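Local coordinates for UPF0255 protein frsA (Vibrio vulnificus, PDB 4I4C) that probably hydrolyses carboxylic esters to an alcohol and a carboxylate, though its natural substrate is not known, at residues 164-169 and 185-190; 225-230 and 246-251. All coordinates share one frame; numbering follows the deposited sequence.

Contact 1 (164-169 and 185-190)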
ATOM      1  N   SER A 164      -5.966  -9.394 -20.167  1.00 28.05           N
ATOM      2  CA  SER A 164      -6.984  -8.368 -20.085  1.00 33.74           C
ATOM      3  C   SER A 164      -7.195  -7.715 -21.435  1.00 37.63           C
ATOM      4  O   SER A 164      -6.265  -7.603 -22.234  1.00 43.90           O
ATOM      5  CB  SER A 164      -6.600  -7.291 -19.062  1.00 31.81           C
ATOM      6  OG  SER A 164      -7.662  -6.373 -18.899  1.00 30.83           O
ATOM      7  N   LYS A 165      -8.422  -7.274 -21.673  1.00 42.15           N
ATOM      8  CA  LYS A 165      -8.729  -6.431 -22.818  1.00 42.04           C
ATOM      9  C   LYS A 165      -8.122  -5.035 -22.616  1.00 37.12           C
ATOM     10  O   LYS A 165      -7.970  -4.274 -23.567  1.00 34.76           O
ATOM     11  CB  LYS A 165     -10.246  -6.335 -23.007  1.00 47.31           C
ATOM     12  CG  LYS A 165     -10.928  -5.383 -22.036  1.00 51.81           C
ATOM     13  CD  LYS A 165     -12.433  -5.626 -21.930  1.00 54.92           C
ATOM     14  CE  LYS A 165     -13.161  -4.324 -21.598  1.00 54.06           C
ATOM     15  NZ  LYS A 165     -14.519  -4.537 -21.026  1.00 52.73           N
ATOM     16  N   TYR A 166      -7.769  -4.700 -21.376  1.00 32.71           N
ATOM     17  CA  TYR A 166      -7.116  -3.421 -21.100  1.00 34.03           C
ATOM     18  C   TYR A 166      -5.617  -3.532 -21.318  1.00 34.35           C
ATOM     19  O   TYR A 166      -5.066  -4.619 -21.408  1.00 28.77           O
ATOM     20  CB  TYR A 166      -7.379  -2.954 -19.671  1.00 29.51           C
ATOM     21  CG  TYR A 166      -8.825  -2.680 -19.341  1.00 37.29           C
ATOM     22  CD1 TYR A 166      -9.377  -1.421 -19.547  1.00 42.11           C
ATOM     23  CD2 TYR A 166      -9.634  -3.670 -18.802  1.00 39.57           C
ATOM     24  CE1 TYR A 166     -10.700  -1.159 -19.238  1.00 42.14           C
ATOM     25  CE2 TYR A 166     -10.961  -3.415 -18.492  1.00 45.02           C
ATOM     26  CZ  TYR A 166     -11.489  -2.157 -18.716  1.00 44.94           C
ATOM     27  OH  TYR A 166     -12.802  -1.888 -18.413  1.00 48.35           O
ATOM     28  N   ILE A 167      -4.942  -2.395 -21.374  1.00 34.42           N
ATOM     29  CA  ILE A 167      -3.534  -2.414 -21.712  1.00 31.18           C
ATOM     30  C   ILE A 167      -2.662  -2.084 -20.511  1.00 35.27           C
ATOM     31  O   ILE A 167      -2.761  -0.994 -19.944  1.00 38.94           O
ATOM     32  CB  ILE A 167      -3.240  -1.439 -22.863  1.00 25.41           C
ATOM     33  CG1 ILE A 167      -4.096  -1.799 -24.085  1.00 26.63           C
ATOM     34  CG2 ILE A 167      -1.762  -1.439 -23.191  1.00 27.13           C
ATOM     35  CD1 ILE A 167      -3.673  -1.099 -25.349  1.00 33.82           C
ATOM     36  N   ILE A 168      -1.809  -3.024 -20.117  1.00 27.89           N
ATOM     37  CA  ILE A 168      -0.922  -2.785 -18.975  1.00 27.86           C
ATOM     38  C   ILE A 168       0.534  -2.951 -19.369  1.00 36.11           C
ATOM     39  O   ILE A 168       0.959  -4.029 -19.771  1.00 39.17           O
ATOM     40  CB  ILE A 168      -1.222  -3.703 -17.768  1.00 30.81           C
ATOM     41  CG1 ILE A 168      -2.694  -3.616 -17.358  1.00 36.95           C
ATOM     42  CG2 ILE A 168      -0.325  -3.332 -16.585  1.00 24.90           C
ATOM     43  CD1 ILE A 168      -3.611  -4.549 -18.099  1.00 41.38           C
ATOM     44  N   LYS A 169       1.297  -1.872 -19.252  1.00 33.74           N
ATOM     45  CA  LYS A 169       2.716  -1.911 -19.584  1.00 37.09           C
ATOM     46  C   LYS A 169       3.579  -1.771 -18.336  1.00 34.84           C
ATOM     47  O   LYS A 169       3.337  -0.910 -17.491  1.00 32.27           O
ATOM     48  CB  LYS A 169       3.066  -0.795 -20.565  1.00 34.59           C
ATOM     49  CG  LYS A 169       2.307  -0.841 -21.877  1.00 40.52           C
ATOM     50  CD  LYS A 169       2.573   0.429 -22.676  1.00 39.79           C
ATOM     51  CE  LYS A 169       1.709   0.519 -23.925  1.00 48.90           C
ATOM     52  NZ  LYS A 169       2.205  -0.338 -25.043  1.00 53.89           N
ATOM     53  N   HIS A 185      -1.462   1.345 -16.616  1.00 23.94           N
ATOM     54  CA  HIS A 185      -2.718   0.728 -17.013  1.00 22.75           C
ATOM     55  C   HIS A 185      -3.483   1.678 -17.925  1.00 21.63           C
ATOM     56  O   HIS A 185      -3.833   2.781 -17.512  1.00 22.69           O
ATOM     57  CB  HIS A 185      -3.578   0.454 -15.777  1.00 18.51           C
ATOM     58  CG  HIS A 185      -2.862  -0.295 -14.700  1.00 19.90           C
ATOM     59  ND1 HIS A 185      -1.800   0.231 -14.006  1.00 20.67           N
ATOM     60  CD2 HIS A 185      -3.064  -1.543 -14.205  1.00 24.25           C
ATOM     61  CE1 HIS A 185      -1.368  -0.662 -13.124  1.00 21.69           C
ATOM     62  NE2 HIS A 185      -2.119  -1.740 -13.228  1.00 24.29           N
ATOM     63  N   LEU A 186      -3.764   1.247 -19.150  1.00 22.05           N
ATOM     64  CA  LEU A 186      -4.497   2.086 -20.098  1.00 28.52           C
ATOM     65  C   LEU A 186      -5.778   1.408 -20.581  1.00 24.87           C
ATOM     66  O   LEU A 186      -5.815   0.193 -20.735  1.00 26.94           O
ATOM     67  CB  LEU A 186      -3.603   2.408 -21.288  1.00 26.57           C
ATOM     68  CG  LEU A 186      -2.266   3.037 -20.923  1.00 34.44           C
ATOM     69  CD1 LEU A 186      -1.168   2.429 -21.766  1.00 35.88           C
ATOM     70  CD2 LEU A 186      -2.321   4.557 -21.100  1.00 26.67           C
ATOM     71  N   THR A 187      -6.831   2.190 -20.821  1.00 23.09           N
ATOM     72  CA  THR A 187      -8.066   1.643 -21.387  1.00 23.93           C
ATOM     73  C   THR A 187      -7.854   1.276 -22.850  1.00 38.45           C
ATOM     74  O   THR A 187      -8.414   0.293 -23.361  1.00 33.29           O
ATOM     75  CB  THR A 187      -9.225   2.634 -21.294  1.00 32.84           C
ATOM     76  OG1 THR A 187      -8.838   3.862 -21.917  1.00 26.58           O
ATOM     77  CG2 THR A 187      -9.576   2.907 -19.842  1.00 31.44           C
ATOM     78  N   ASN A 188      -7.030   2.084 -23.509  1.00 32.78           N
ATOM     79  CA  ASN A 188      -6.646   1.884 -24.895  1.00 28.04           C
ATOM     80  C   ASN A 188      -5.480   2.808 -25.201  1.00 32.05           C
ATOM     81  O   ASN A 188      -5.026   3.559 -24.328  1.00 33.36           O
ATOM     82  CB  ASN A 188      -7.814   2.169 -25.848  1.00 29.72           C
ATOM     83  CG  ASN A 188      -8.387   3.555 -25.676  1.00 38.47           C
ATOM     84  OD1 ASN A 188      -7.721   4.552 -25.947  1.00 38.30           O
ATOM     85  ND2 ASN A 188      -9.641   3.628 -25.239  1.00 41.98           N
ATOM     86  N   THR A 189      -4.994   2.757 -26.433  1.00 31.13           N
ATOM     87  CA  THR A 189      -3.967   3.699 -26.857  1.00 43.00           C
ATOM     88  C   THR A 189      -4.440   4.539 -28.040  1.00 45.65           C
ATOM     89  O   THR A 189      -3.627   5.015 -28.828  1.00 50.74           O
ATOM     90  CB  THR A 189      -2.654   2.984 -27.212  1.00 43.21           C
ATOM     91  OG1 THR A 189      -2.920   1.952 -28.173  1.00 47.96           O
ATOM     92  CG2 THR A 189      -2.030   2.373 -25.959  1.00 38.45           C
ATOM     93  N   ASP A 190      -5.755   4.722 -28.146  1.00 47.45           N
ATOM     94  CA  ASP A 190      -6.362   5.482 -29.242  1.00 46.34           C
ATOM     95  C   ASP A 190      -5.871   6.932 -29.273  1.00 43.23           C
ATOM     96  O   ASP A 190      -5.569   7.476 -30.334  1.00 40.78           O
ATOM     97  CB  ASP A 190      -7.899   5.452 -29.148  1.00 50.38           C
ATOM     98  CG  ASP A 190      -8.490   4.067 -29.421  1.00 55.43           C
ATOM     99  OD1 ASP A 190      -7.763   3.185 -29.935  1.00 58.04           O
ATOM    100  OD2 ASP A 190      -9.694   3.869 -29.131  1.00 52.45           O
TER
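The open end of a beta hairpin, strands 167-175 and 178-186, is closed here by Ile-167 and Leu-186, an antiparallel hydrogen-bonded pair. Ile-167 N gives its hydrogen to Leu-186 O at 2.8 Å, and Leu-186 N returns one to Ile-167 O at 2.6 Å. On the face these two share, Ile-167 CG2 meets Leu-186 CD1 at 4.2 Å; Ile-167 CD1 touches Thr-189 CG2 at 3.9 Å, the two side chains crossing at about a right angle. Lys-169 adds its aliphatic CE to Leu-186 CD1, and its charged end makes a cation-pi contact with Tyr-260.

The next pair, Ile-168 and His-185, is non-hydrogen-bonded and faces the other side of the sheet. Ile-168 CG2 lies over one face of the imidazole, offset toward the rim and 4.2 Å from its centroid, a CH-pi contact. Histidine can sit buried here because ND1 and NE2 bond Met-224 O and Tyr-157 OH. Beyond the pairing, the Tyr-166 ring turns its edge to Thr-187, with CD1 3.8 Å from Thr-187 CA. Paired N-H...O bonds followed by a non-hydrogen-bonded pair are the regular pattern of an antiparallel hairpin, here edging an alpha/beta-hydrolase sheet.

Contact 2 (225-230 and 246-251)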
ATOM      1  N   LEU A 225      -0.994   4.712 -13.138  1.00 19.64           N
ATOM      2  CA  LEU A 225       0.416   4.373 -13.154  1.00 20.28           C
ATOM      3  C   LEU A 225       0.839   4.088 -11.729  1.00 24.17           C
ATOM      4  O   LEU A 225       0.998   5.008 -10.938  1.00 17.12           O
ATOM      5  CB  LEU A 225       1.228   5.528 -13.731  1.00 17.50           C
ATOM      6  CG  LEU A 225       2.733   5.326 -13.859  1.00 28.32           C
ATOM      7  CD1 LEU A 225       3.014   4.130 -14.754  1.00 33.65           C
ATOM      8  CD2 LEU A 225       3.379   6.578 -14.424  1.00 23.55           C
ATOM      9  N   THR A 226       0.985   2.810 -11.383  1.00 23.14           N
ATOM     10  CA  THR A 226       1.332   2.444 -10.011  1.00 18.06           C
ATOM     11  C   THR A 226       2.835   2.508  -9.753  1.00 27.08           C
ATOM     12  O   THR A 226       3.648   2.223 -10.634  1.00 27.45           O
ATOM     13  CB  THR A 226       0.788   1.059  -9.633  1.00 18.24           C
ATOM     14  OG1 THR A 226       1.310   0.076 -10.535  1.00 18.51           O
ATOM     15  CG2 THR A 226      -0.735   1.051  -9.725  1.00 14.54           C
ATOM     16  N   VAL A 227       3.193   2.906  -8.536  1.00 19.78           N
ATOM     17  CA  VAL A 227       4.581   3.013  -8.131  1.00 21.84           C
ATOM     18  C   VAL A 227       4.693   2.571  -6.674  1.00 21.57           C
ATOM     19  O   VAL A 227       3.807   2.869  -5.865  1.00 18.86           O
ATOM     20  CB  VAL A 227       5.095   4.478  -8.236  1.00 19.17           C
ATOM     21  CG1 VAL A 227       6.581   4.536  -7.927  1.00 23.41           C
ATOM     22  CG2 VAL A 227       4.824   5.072  -9.618  1.00 18.01           C
ATOM     23  N   ASP A 228       5.768   1.847  -6.356  1.00 21.10           N
ATOM     24  CA  ASP A 228       6.133   1.518  -4.980  1.00 25.23           C
ATOM     25  C   ASP A 228       7.012   2.605  -4.339  1.00 20.78           C
ATOM     26  O   ASP A 228       8.026   3.018  -4.914  1.00 23.61           O
ATOM     27  CB  ASP A 228       6.898   0.190  -4.948  1.00 23.70           C
ATOM     28  CG  ASP A 228       5.999  -1.027  -5.178  1.00 20.96           C
ATOM     29  OD1 ASP A 228       4.977  -1.159  -4.471  1.00 16.95           O
ATOM     30  OD2 ASP A 228       6.325  -1.851  -6.068  1.00 19.28           O
ATOM     31  N   MET A 229       6.628   3.049  -3.145  1.00 21.47           N
ATOM     32  CA  MET A 229       7.445   3.951  -2.326  1.00 18.46           C
ATOM     33  C   MET A 229       8.839   3.356  -2.136  1.00 15.76           C
ATOM     34  O   MET A 229       8.995   2.135  -2.189  1.00 19.99           O
ATOM     35  CB  MET A 229       6.810   4.122  -0.940  1.00 20.57           C
ATOM     36  CG  MET A 229       5.500   4.869  -0.918  1.00 25.77           C
ATOM     37  SD  MET A 229       5.814   6.634  -1.086  1.00 42.62           S
ATOM     38  CE  MET A 229       6.409   7.011   0.564  1.00 53.00           C
ATOM     39  N   PRO A 230       9.855   4.204  -1.905  1.00 17.88           N
ATOM     40  CA  PRO A 230      11.199   3.672  -1.619  1.00 22.54           C
ATOM     41  C   PRO A 230      11.189   2.667  -0.457  1.00 21.36           C
ATOM     42  O   PRO A 230      10.530   2.953   0.543  1.00 28.53           O
ATOM     43  CB  PRO A 230      11.998   4.924  -1.241  1.00 21.65           C
ATOM     44  CG  PRO A 230      11.303   6.037  -1.947  1.00 23.80           C
ATOM     45  CD  PRO A 230       9.844   5.674  -1.997  1.00 20.72           C
ATOM     46  N   ARG A 246      11.032  11.223  -4.010  1.00 24.14           N
ATOM     47  CA  ARG A 246      12.113  11.028  -4.977  1.00 22.75           C
ATOM     48  C   ARG A 246      11.736  10.270  -6.253  1.00 20.31           C
ATOM     49  O   ARG A 246      11.982  10.734  -7.364  1.00 22.52           O
ATOM     50  CB  ARG A 246      13.209  10.221  -4.267  1.00 38.61           C
ATOM     51  CG  ARG A 246      14.626  10.552  -4.620  1.00 47.79           C
ATOM     52  CD  ARG A 246      15.548  10.215  -3.446  1.00 49.56           C
ATOM     53  NE  ARG A 246      16.009   8.822  -3.412  1.00 44.51           N
ATOM     54  CZ  ARG A 246      15.550   7.887  -2.583  1.00 38.83           C
ATOM     55  NH1 ARG A 246      14.590   8.179  -1.710  1.00 44.35           N
ATOM     56  NH2 ARG A 246      16.059   6.655  -2.623  1.00 29.23           N
ATOM     57  N   LEU A 247      11.184   9.071  -6.079  1.00 20.54           N
ATOM     58  CA  LEU A 247      10.938   8.178  -7.200  1.00 21.29           C
ATOM     59  C   LEU A 247       9.746   8.657  -8.018  1.00 24.51           C
ATOM     60  O   LEU A 247       9.733   8.552  -9.244  1.00 19.00           O
ATOM     61  CB  LEU A 247      10.721   6.740  -6.696  1.00 23.92           C
ATOM     62  CG  LEU A 247      11.766   6.111  -5.768  1.00 18.74           C
ATOM     63  CD1 LEU A 247      11.417   4.638  -5.451  1.00 17.19           C
ATOM     64  CD2 LEU A 247      13.161   6.197  -6.348  1.00 20.34           C
ATOM     65  N   HIS A 248       8.746   9.203  -7.335  1.00 26.63           N
ATOM     66  CA  HIS A 248       7.582   9.757  -8.025  1.00 25.65           C
ATOM     67  C   HIS A 248       7.915  10.968  -8.902  1.00 24.03           C
ATOM     68  O   HIS A 248       7.314  11.167  -9.969  1.00 21.12           O
ATOM     69  CB  HIS A 248       6.496  10.101  -7.013  1.00 28.11           C
ATOM     70  CG  HIS A 248       5.995   8.910  -6.258  1.00 23.26           C
ATOM     71  ND1 HIS A 248       6.563   8.489  -5.077  1.00 26.24           N
ATOM     72  CD2 HIS A 248       5.003   8.034  -6.537  1.00 26.94           C
ATOM     73  CE1 HIS A 248       5.928   7.411  -4.650  1.00 33.07           C
ATOM     74  NE2 HIS A 248       4.975   7.117  -5.515  1.00 28.99           N
ATOM     75  N   GLN A 249       8.876  11.770  -8.450  1.00 21.90           N
ATOM     76  CA  GLN A 249       9.296  12.948  -9.196  1.00 23.38           C
ATOM     77  C   GLN A 249       9.953  12.502 -10.490  1.00 23.11           C
ATOM     78  O   GLN A 249       9.726  13.087 -11.556  1.00 23.56           O
ATOM     79  CB  GLN A 249      10.271  13.774  -8.367  1.00 31.11           C
ATOM     80  CG  GLN A 249      10.832  14.961  -9.103  1.00 38.17           C
ATOM     81  CD  GLN A 249      11.005  16.139  -8.195  1.00 47.39           C
ATOM     82  OE1 GLN A 249      11.563  16.016  -7.100  1.00 50.46           O
ATOM     83  NE2 GLN A 249      10.506  17.294  -8.627  1.00 45.34           N
ATOM     84  N   ALA A 250      10.752  11.447 -10.384  1.00 21.04           N
ATOM     85  CA  ALA A 250      11.443  10.882 -11.537  1.00 22.41           C
ATOM     86  C   ALA A 250      10.445  10.238 -12.481  1.00 21.21           C
ATOM     87  O   ALA A 250      10.590  10.331 -13.698  1.00 23.01           O
ATOM     88  CB  ALA A 250      12.511   9.865 -11.101  1.00 23.80           C
ATOM     89  N   VAL A 251       9.436   9.574 -11.928  1.00 20.15           N
ATOM     90  CA  VAL A 251       8.395   8.980 -12.757  1.00 25.21           C
ATOM     91  C   VAL A 251       7.590  10.096 -13.434  1.00 28.29           C
ATOM     92  O   VAL A 251       7.214   9.983 -14.603  1.00 27.56           O
ATOM     93  CB  VAL A 251       7.456   8.049 -11.953  1.00 18.79           C
ATOM     94  CG1 VAL A 251       6.270   7.643 -12.797  1.00 25.67           C
ATOM     95  CG2 VAL A 251       8.199   6.794 -11.473  1.00 18.59           C
TER
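Leu-225 and Val-251 form the tightest spot between the end of strand 223-226 and helix 246-254: Leu-225 CD2 and Val-251 CG1 are 3.5 Å apart, closer than carbons usually pack. Leu-225 CG lies anti to the backbone N (chi1 -178°), and the two side chains slide past each other in opposite directions. Val-227 continues the apolar seam, its CG2 4.2 Å from Val-251 CG2. A beta-branched valine suits this seam because its two methyls serve two partners, CG2 reaching Val-251 and CG1 the His-248 ring.

Val-227 CB is 3.8 Å from His-248 NE2, and CG1 makes an off-centre CH-pi contact 4.3 Å from the ring centroid. That nitrogen is bonded to Ser-199 OG, which also bonds Val-227 O, so one hydroxyl ties the histidine to the backbone of Val-227 within the core. Next to that nitrogen, at His-248 CE1, Met-229 SD approaches obliquely, 3.6 Å away. The Met-229 CB points away from the helix, and the bend at chi2 (-77°) brings the polarisable SD back toward it, while Phe-273 and Ala-277 of helix 273-284 also touch this side chain.

Pro-230 marks the looser end. Its CG still rests 3.8 Å from Leu-247 CD1, a rigid ring against a branched aliphatic, but beyond it lies the partly exposed Arg-246, whose NH1 is 3.9 Å from Pro-230 CG. The guanidinium is held by other partners: NE in a salt bridge with Glu-176, NH1 by Asp-243 O and NH2 by Pro-239 O. Helix 246-254, following strand 223-226 and leading to the parallel strand 266-271, makes this packing part of a beta-alpha-beta crossover of the alpha/beta-hydrolase fold.

Overall arrangement
Contact 1 and contact 2 follow one another along the chain and meet in the same mixed sheet, where strand 178-186 lies between hairpin partner 167-175 and strand 223-226. Their centres are about 20 Å apart, yet they touch where His-185 CE1 packs 3.8 Å from Thr-226 OG1. Contact 1 is peripheral and partly buried, its centre about 22 Å from that of the chain; contact 2 is buried, about 13 Å from it. The second is also the one nearer to bound ligand: the Met-229 side chain lies about 7 Å from the bound hexanoic acid, whose pocket includes Phe-273, whereas contact 1 belongs to the sheet's edge.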